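Local coordinates for uncharacterized protein (Staphylococcus aureus subsp. aureus Mu50, PDB 4QPV), which is of unknown function but belongs to the DUF1672 family and has a unique fold with a kinked-helix-beta-beta-beta repeat, at residues 171-182 against 213-224. Residues are numbered along the deposited sequence; the frame is centred on the assembly and turned at random. Where two conformers were deposited one is given.
Sequences RNEYYYLTAIPY and LKDKSRPYVVTT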
ATOM      1  N   ARG A 171       0.387  -3.874  -0.166  1.00 22.41           N
ATOM      2  CA  ARG A 171      -1.028  -3.976  -0.456  1.00 22.39           C
ATOM      3  C   ARG A 171      -1.293  -5.029  -1.494  1.00 23.94           C
ATOM      4  O   ARG A 171      -0.568  -5.131  -2.486  1.00 23.17           O
ATOM      5  CB  ARG A 171      -1.541  -2.595  -0.981  1.00 21.44           C
ATOM      6  CG  ARG A 171      -3.028  -2.565  -1.355  1.00 21.76           C
ATOM      7  CD  ARG A 171      -3.453  -1.199  -1.903  1.00 23.13           C
ATOM      8  NE  ARG A 171      -3.340  -0.107  -0.924  1.00 23.71           N
ATOM      9  CZ  ARG A 171      -4.355   0.343  -0.188  1.00 25.58           C
ATOM     10  NH1 ARG A 171      -5.550  -0.234  -0.266  1.00 21.56           N
ATOM     11  NH2 ARG A 171      -4.179   1.362   0.644  1.00 24.22           N
ATOM     12  N   ASN A 172      -2.385  -5.794  -1.295  1.00 21.76           N
ATOM     13  CA  ASN A 172      -2.862  -6.719  -2.308  1.00 20.69           C
ATOM     14  C   ASN A 172      -4.347  -6.378  -2.549  1.00 23.05           C
ATOM     15  O   ASN A 172      -4.836  -5.328  -2.092  1.00 21.60           O
ATOM     16  CB  ASN A 172      -2.586  -8.200  -1.959  1.00 24.27           C
ATOM     17  CG  ASN A 172      -3.205  -8.647  -0.664  1.00 28.86           C
ATOM     18  OD1 ASN A 172      -4.289  -8.201  -0.277  1.00 23.12           O
ATOM     19  ND2 ASN A 172      -2.507  -9.528   0.046  1.00 24.67           N
ATOM     20  N   GLU A 173      -5.047  -7.219  -3.296  1.00 20.84           N
ATOM     21  CA  GLU A 173      -6.457  -6.994  -3.627  0.50 21.03           C
ATOM     22  C   GLU A 173      -7.335  -6.828  -2.381  1.00 24.84           C
ATOM     23  O   GLU A 173      -8.315  -6.088  -2.418  1.00 23.94           O
ATOM     24  CB  GLU A 173      -7.005  -8.179  -4.445  0.50 22.19           C
ATOM     25  CG  GLU A 173      -6.358  -8.377  -5.807  0.50 27.69           C
ATOM     26  CD  GLU A 173      -6.575  -9.769  -6.366  0.50 37.15           C
ATOM     27  OE1 GLU A 173      -5.969 -10.725  -5.831  0.50 29.07           O
ATOM     28  OE2 GLU A 173      -7.356  -9.909  -7.333  0.50 26.18           O
ATOM     29  N   TYR A 174      -6.983  -7.534  -1.286  1.00 22.19           N
ATOM     30  CA  TYR A 174      -7.803  -7.630  -0.086  1.00 21.02           C
ATOM     31  C   TYR A 174      -7.427  -6.785   1.114  1.00 24.23           C
ATOM     32  O   TYR A 174      -8.312  -6.538   1.931  1.00 23.34           O
ATOM     33  CB  TYR A 174      -7.842  -9.117   0.347  1.00 22.00           C
ATOM     34  CG  TYR A 174      -8.358  -9.996  -0.766  1.00 23.52           C
ATOM     35  CD1 TYR A 174      -9.720 -10.053  -1.061  1.00 25.78           C
ATOM     36  CD2 TYR A 174      -7.480 -10.700  -1.593  1.00 23.87           C
ATOM     37  CE1 TYR A 174     -10.196 -10.782  -2.150  1.00 26.67           C
ATOM     38  CE2 TYR A 174      -7.947 -11.426  -2.692  1.00 25.63           C
ATOM     39  CZ  TYR A 174      -9.309 -11.483  -2.951  1.00 30.97           C
ATOM     40  OH  TYR A 174      -9.788 -12.174  -4.035  1.00 29.54           O
ATOM     41  N   TYR A 175      -6.168  -6.381   1.266  1.00 22.33           N
ATOM     42  CA  TYR A 175      -5.788  -5.584   2.431  1.00 20.58           C
ATOM     43  C   TYR A 175      -4.526  -4.807   2.187  1.00 24.23           C
ATOM     44  O   TYR A 175      -3.801  -5.044   1.209  1.00 21.61           O
ATOM     45  CB  TYR A 175      -5.628  -6.472   3.706  1.00 21.07           C
ATOM     46  CG  TYR A 175      -4.493  -7.481   3.652  1.00 22.34           C
ATOM     47  CD1 TYR A 175      -3.185  -7.108   3.956  1.00 23.30           C
ATOM     48  CD2 TYR A 175      -4.741  -8.820   3.358  1.00 22.37           C
ATOM     49  CE1 TYR A 175      -2.143  -8.038   3.937  1.00 25.32           C
ATOM     50  CE2 TYR A 175      -3.713  -9.766   3.365  1.00 23.43           C
ATOM     51  CZ  TYR A 175      -2.411  -9.364   3.628  1.00 29.32           C
ATOM     52  OH  TYR A 175      -1.384 -10.280   3.589  1.00 27.67           O
ATOM     53  N   TYR A 176      -4.257  -3.876   3.103  1.00 22.16           N
ATOM     54  CA  TYR A 176      -3.005  -3.137   3.089  1.00 23.23           C
ATOM     55  C   TYR A 176      -2.435  -3.176   4.513  1.00 27.25           C
ATOM     56  O   TYR A 176      -3.179  -3.397   5.499  1.00 25.25           O
ATOM     57  CB  TYR A 176      -3.166  -1.715   2.536  1.00 25.26           C
ATOM     58  CG  TYR A 176      -4.010  -0.819   3.413  1.00 29.48           C
ATOM     59  CD1 TYR A 176      -5.401  -0.844   3.333  1.00 31.36           C
ATOM     60  CD2 TYR A 176      -3.421   0.048   4.334  1.00 32.35           C
ATOM     61  CE1 TYR A 176      -6.187  -0.039   4.151  1.00 32.42           C
ATOM     62  CE2 TYR A 176      -4.198   0.868   5.154  1.00 33.91           C
ATOM     63  CZ  TYR A 176      -5.582   0.827   5.051  1.00 41.20           C
ATOM     64  OH  TYR A 176      -6.356   1.619   5.862  1.00 43.37           O
ATOM     65  N   LEU A 177      -1.109  -3.002   4.609  1.00 24.67           N
ATOM     66  CA  LEU A 177      -0.362  -3.050   5.864  1.00 25.17           C
ATOM     67  C   LEU A 177       0.266  -1.663   6.110  1.00 28.86           C
ATOM     68  O   LEU A 177       0.766  -1.049   5.163  1.00 28.36           O
ATOM     69  CB  LEU A 177       0.706  -4.170   5.717  1.00 25.86           C
ATOM     70  CG  LEU A 177       1.682  -4.475   6.860  1.00 32.12           C
ATOM     71  CD1 LEU A 177       1.029  -5.267   7.931  1.00 33.62           C
ATOM     72  CD2 LEU A 177       2.811  -5.348   6.352  1.00 35.00           C
ATOM     73  N   THR A 178       0.210  -1.169   7.352  1.00 28.32           N
ATOM     74  CA  THR A 178       0.753   0.140   7.732  0.50 29.31           C
ATOM     75  C   THR A 178       1.841  -0.055   8.792  1.00 36.04           C
ATOM     76  O   THR A 178       1.609  -0.770   9.773  1.00 38.79           O
ATOM     77  CB  THR A 178      -0.384   1.073   8.230  0.50 37.49           C
ATOM     78  OG1 THR A 178      -1.432   1.118   7.250  0.50 33.84           O
ATOM     79  CG2 THR A 178       0.100   2.504   8.537  0.50 34.88           C
ATOM     80  N   ALA A 179       2.985   0.614   8.606  1.00 33.30           N
ATOM     81  CA  ALA A 179       4.155   0.625   9.476  1.00 34.55           C
ATOM     82  C   ALA A 179       4.370   2.006  10.087  1.00 37.56           C
ATOM     83  O   ALA A 179       3.798   2.991   9.624  1.00 36.00           O
ATOM     84  CB  ALA A 179       5.392   0.222   8.682  1.00 35.33           C
ATOM     85  N   ILE A 180       5.222   2.068  11.111  1.00 35.08           N
ATOM     86  CA  ILE A 180       5.562   3.305  11.796  1.00 36.11           C
ATOM     87  C   ILE A 180       6.594   4.084  10.957  1.00 41.22           C
ATOM     88  O   ILE A 180       7.610   3.505  10.550  1.00 40.14           O
ATOM     89  CB  ILE A 180       6.066   2.999  13.235  1.00 39.90           C
ATOM     90  CG1 ILE A 180       4.945   2.398  14.142  1.00 40.25           C
ATOM     91  CG2 ILE A 180       6.785   4.199  13.908  1.00 41.59           C
ATOM     92  CD1 ILE A 180       3.646   3.233  14.319  1.00 43.37           C
ATOM     93  N   PRO A 181       6.356   5.401  10.726  1.00 39.40           N
ATOM     94  CA  PRO A 181       7.329   6.198   9.973  1.00 39.59           C
ATOM     95  C   PRO A 181       8.573   6.574  10.785  1.00 41.50           C
ATOM     96  O   PRO A 181       8.536   6.621  12.013  1.00 41.71           O
ATOM     97  CB  PRO A 181       6.531   7.453   9.604  1.00 41.60           C
ATOM     98  CG  PRO A 181       5.548   7.611  10.705  1.00 47.01           C
ATOM     99  CD  PRO A 181       5.182   6.214  11.121  1.00 42.06           C
ATOM    100  N   TYR A 182       9.681   6.832  10.088  1.00 36.56           N
ATOM    101  CA  TYR A 182      10.940   7.301  10.675  1.00 38.16           C
ATOM    102  C   TYR A 182      11.578   8.227   9.675  1.00 42.19           C
ATOM    103  O   TYR A 182      11.094   8.330   8.545  1.00 39.86           O
ATOM    104  CB  TYR A 182      11.894   6.140  11.047  1.00 40.09           C
ATOM    105  CG  TYR A 182      11.375   5.233  12.140  1.00 41.42           C
ATOM    106  CD1 TYR A 182      11.364   5.647  13.470  1.00 44.54           C
ATOM    107  CD2 TYR A 182      10.842   3.981  11.841  1.00 41.02           C
ATOM    108  CE1 TYR A 182      10.851   4.830  14.477  1.00 43.93           C
ATOM    109  CE2 TYR A 182      10.339   3.150  12.841  1.00 41.75           C
ATOM    110  CZ  TYR A 182      10.351   3.578  14.158  1.00 48.01           C
ATOM    111  OH  TYR A 182       9.854   2.764  15.149  1.00 46.41           O
ATOM    112  N   LEU A 213      14.540   1.903  18.618  1.00 51.51           N
ATOM    113  CA  LEU A 213      13.670   3.033  18.262  1.00 50.30           C
ATOM    114  C   LEU A 213      12.472   3.169  19.210  1.00 54.09           C
ATOM    115  O   LEU A 213      11.641   4.067  19.024  1.00 53.19           O
ATOM    116  CB  LEU A 213      13.182   2.916  16.803  1.00 47.46           C
ATOM    117  CG  LEU A 213      14.238   3.220  15.734  1.00 51.02           C
ATOM    118  CD1 LEU A 213      13.872   2.579  14.408  1.00 48.13           C
ATOM    119  CD2 LEU A 213      14.460   4.721  15.574  1.00 53.19           C
ATOM    120  N   LYS A 214      12.389   2.271  20.213  1.00 50.28           N
ATOM    121  CA  LYS A 214      11.386   2.238  21.275  1.00 50.39           C
ATOM    122  C   LYS A 214       9.951   2.222  20.701  1.00 52.88           C
ATOM    123  O   LYS A 214       9.109   3.051  21.060  1.00 52.58           O
ATOM    124  CB  LYS A 214      11.608   3.400  22.268  1.00 54.13           C
ATOM    125  CG  LYS A 214      12.798   3.160  23.212  1.00 61.32           C
ATOM    126  CD  LYS A 214      13.754   4.332  23.251  1.00 68.07           C
ATOM    127  CE  LYS A 214      15.034   4.039  24.011  1.00 74.79           C
ATOM    128  NZ  LYS A 214      14.812   3.880  25.476  1.00 74.43           N
ATOM    129  N   ASP A 215       9.691   1.253  19.815  1.00 48.21           N
ATOM    130  CA  ASP A 215       8.370   1.020  19.230  1.00 45.66           C
ATOM    131  C   ASP A 215       7.777  -0.257  19.845  1.00 50.21           C
ATOM    132  O   ASP A 215       8.267  -1.355  19.582  1.00 50.20           O
ATOM    133  CB  ASP A 215       8.440   0.935  17.688  1.00 45.17           C
ATOM    134  CG  ASP A 215       7.121   0.566  17.030  1.00 50.85           C
ATOM    135  OD1 ASP A 215       6.049   0.943  17.583  1.00 50.65           O
ATOM    136  OD2 ASP A 215       7.154  -0.112  15.972  1.00 48.46           O
ATOM    137  N   LYS A 216       6.729  -0.105  20.672  1.00 47.78           N
ATOM    138  CA  LYS A 216       6.069  -1.215  21.357  1.00 48.71           C
ATOM    139  C   LYS A 216       4.776  -1.634  20.648  1.00 51.64           C
ATOM    140  O   LYS A 216       4.130  -2.596  21.079  1.00 51.46           O
ATOM    141  CB  LYS A 216       5.775  -0.845  22.822  1.00 54.42           C
ATOM    142  CG  LYS A 216       7.032  -0.708  23.683  1.00 68.87           C
ATOM    143  CD  LYS A 216       6.699  -0.384  25.135  1.00 83.84           C
ATOM    144  CE  LYS A 216       7.926  -0.293  26.012  1.00 99.95           C
ATOM    145  NZ  LYS A 216       8.730   0.929  25.728  1.00111.15           N
ATOM    146  N   SER A 217       4.421  -0.926  19.552  1.00 46.31           N
ATOM    147  CA  SER A 217       3.211  -1.160  18.763  1.00 44.17           C
ATOM    148  C   SER A 217       3.417  -2.250  17.703  1.00 46.69           C
ATOM    149  O   SER A 217       4.551  -2.599  17.361  1.00 46.90           O
ATOM    150  CB  SER A 217       2.775   0.136  18.082  1.00 47.02           C
ATOM    151  OG  SER A 217       3.537   0.413  16.914  1.00 53.51           O
ATOM    152  N   ARG A 218       2.316  -2.750  17.154  1.00 40.78           N
ATOM    153  CA  ARG A 218       2.346  -3.749  16.085  1.00 38.08           C
ATOM    154  C   ARG A 218       1.842  -3.131  14.785  1.00 37.88           C
ATOM    155  O   ARG A 218       0.956  -2.262  14.829  1.00 35.68           O
ATOM    156  CB  ARG A 218       1.478  -4.981  16.432  1.00 37.65           C
ATOM    157  CG  ARG A 218       1.565  -5.465  17.886  1.00 45.55           C
ATOM    158  CD  ARG A 218       2.800  -6.289  18.171  1.00 54.55           C
ATOM    159  NE  ARG A 218       2.825  -6.757  19.561  1.00 60.03           N
ATOM    160  CZ  ARG A 218       2.440  -7.966  19.955  1.00 66.25           C
ATOM    161  NH1 ARG A 218       2.006  -8.853  19.072  1.00 49.34           N
ATOM    162  NH2 ARG A 218       2.498  -8.303  21.238  1.00 55.44           N
ATOM    163  N   PRO A 219       2.360  -3.577  13.619  1.00 32.35           N
ATOM    164  CA  PRO A 219       1.796  -3.106  12.343  1.00 30.90           C
ATOM    165  C   PRO A 219       0.294  -3.405  12.256  1.00 33.98           C
ATOM    166  O   PRO A 219      -0.209  -4.323  12.913  1.00 32.65           O
ATOM    167  CB  PRO A 219       2.563  -3.908  11.286  1.00 31.67           C
ATOM    168  CG  PRO A 219       3.772  -4.426  11.972  1.00 37.61           C
ATOM    169  CD  PRO A 219       3.396  -4.607  13.404  1.00 34.96           C
ATOM    170  N   TYR A 220      -0.418  -2.608  11.460  1.00 31.79           N
ATOM    171  CA  TYR A 220      -1.853  -2.754  11.268  1.00 31.36           C
ATOM    172  C   TYR A 220      -2.157  -3.331   9.900  1.00 32.49           C
ATOM    173  O   TYR A 220      -1.641  -2.834   8.892  1.00 30.80           O
ATOM    174  CB  TYR A 220      -2.554  -1.387  11.401  1.00 32.99           C
ATOM    175  CG  TYR A 220      -2.632  -0.854  12.812  1.00 38.05           C
ATOM    176  CD1 TYR A 220      -1.549  -0.199  13.395  1.00 41.29           C
ATOM    177  CD2 TYR A 220      -3.811  -0.942  13.545  1.00 39.77           C
ATOM    178  CE1 TYR A 220      -1.613   0.283  14.705  1.00 44.08           C
ATOM    179  CE2 TYR A 220      -3.891  -0.453  14.850  1.00 42.54           C
ATOM    180  CZ  TYR A 220      -2.792   0.161  15.426  1.00 51.52           C
ATOM    181  OH  TYR A 220      -2.893   0.659  16.707  1.00 55.53           O
ATOM    182  N   VAL A 221      -3.016  -4.355   9.870  1.00 28.75           N
ATOM    183  CA  VAL A 221      -3.568  -4.943   8.648  1.00 28.23           C
ATOM    184  C   VAL A 221      -5.036  -4.484   8.562  1.00 31.11           C
ATOM    185  O   VAL A 221      -5.787  -4.733   9.493  1.00 30.56           O
ATOM    186  CB  VAL A 221      -3.461  -6.486   8.605  1.00 32.20           C
ATOM    187  CG1 VAL A 221      -4.193  -7.049   7.385  1.00 31.05           C
ATOM    188  CG2 VAL A 221      -2.010  -6.946   8.626  1.00 32.37           C
ATOM    189  N   VAL A 222      -5.430  -3.796   7.479  1.00 28.27           N
ATOM    190  CA  VAL A 222      -6.818  -3.342   7.299  1.00 28.07           C
ATOM    191  C   VAL A 222      -7.336  -3.892   5.962  1.00 26.53           C
ATOM    192  O   VAL A 222      -6.726  -3.624   4.932  1.00 23.98           O
ATOM    193  CB  VAL A 222      -6.965  -1.779   7.380  1.00 34.63           C
ATOM    194  CG1 VAL A 222      -8.428  -1.364   7.260  1.00 34.90           C
ATOM    195  CG2 VAL A 222      -6.368  -1.216   8.680  1.00 35.96           C
ATOM    196  N   THR A 223      -8.447  -4.632   5.972  1.00 23.33           N
ATOM    197  CA  THR A 223      -9.002  -5.160   4.718  1.00 22.11           C
ATOM    198  C   THR A 223      -9.701  -4.042   3.908  1.00 25.46           C
ATOM    199  O   THR A 223     -10.096  -3.010   4.468  1.00 25.75           O
ATOM    200  CB  THR A 223      -9.935  -6.377   4.919  1.00 28.65           C
ATOM    201  OG1 THR A 223     -11.188  -5.961   5.497  1.00 28.20           O
ATOM    202  CG2 THR A 223      -9.267  -7.542   5.694  1.00 30.41           C
ATOM    203  N   THR A 224      -9.829  -4.264   2.590  1.00 22.86           N
ATOM    204  CA  THR A 224     -10.474  -3.345   1.633  1.00 22.35           C
ATOM    205  C   THR A 224     -11.421  -4.216   0.834  1.00 26.58           C
ATOM    206  O   THR A 224     -11.104  -4.649  -0.277  1.00 25.50           O
ATOM    207  CB  THR A 224      -9.427  -2.606   0.748  1.00 26.78           C
ATOM    208  OG1 THR A 224      -8.670  -3.572   0.002  1.00 25.72           O
ATOM    209  CG2 THR A 224      -8.491  -1.688   1.565  1.00 26.67           C
TER
HETATM  210  O   HOH W   1      -6.161  -3.058  -0.820  1.00 24.43           O
HETATM  211  O   HOH W   2       9.197   0.310  14.206  1.00 38.98           O
HETATM  212  O   HOH W   3       9.184   4.369  17.387  1.00 67.94           O
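The ring of Y176 lies alongside V222, with CE1 of Y176 3.7 Å from CB of V222, while the methyl CG2 of T224 meets the edge of that ring near its plane. Beneath this overlap Y176 and V222 form a hydrogen-bonded antiparallel pair, each backbone N donating to the other's carbonyl. The reciprocal bonds of T178 and Y220 continue the pairing, and at the far end N of T224 reaches O of Y174 from well above the carbonyl plane. NH2 of R171 lies over one face of the Y176 ring, toward its rim, while CB of Y176 sits over the guanidinium centre; the same NH2 hydrogen-bonds to OG of S168. A water ties NH1 of R171 to O of N172 and OG1 of T224, bridging the two segments. OD1 of N172 accepts from N of Y174, an Asx turn, and from N of Y175, the donors coming from opposite faces of the amide plane.

On the other side of the sheet L177, with CG opposite its own N (chi1 179°), brings CD1 within 3.5 Å of CG2 of V221. CD1 of Y175 touches CG1 of V221 obliquely at 3.6 Å, and OH of Y175 bonds to O of L138.

Past the strands, L213 lays CD1 over one face of the Y182 ring, a CH-pi contact 14° off the normal. One water joins OH of Y182 to OD2 of D215, a second the same OH to O of L213. N of S217 meets OD1 of D215 from above the carboxylate plane, an Asx turn; OG of S217 uses its syn lone pair.

Strands 175-178 and 220-227, joined through a largely helical connection, thus exemplify an antiparallel pair within a mixed sheet, side chains alternating between a helix-packed face (Y175, L177) and the opposite one (Y176, T178).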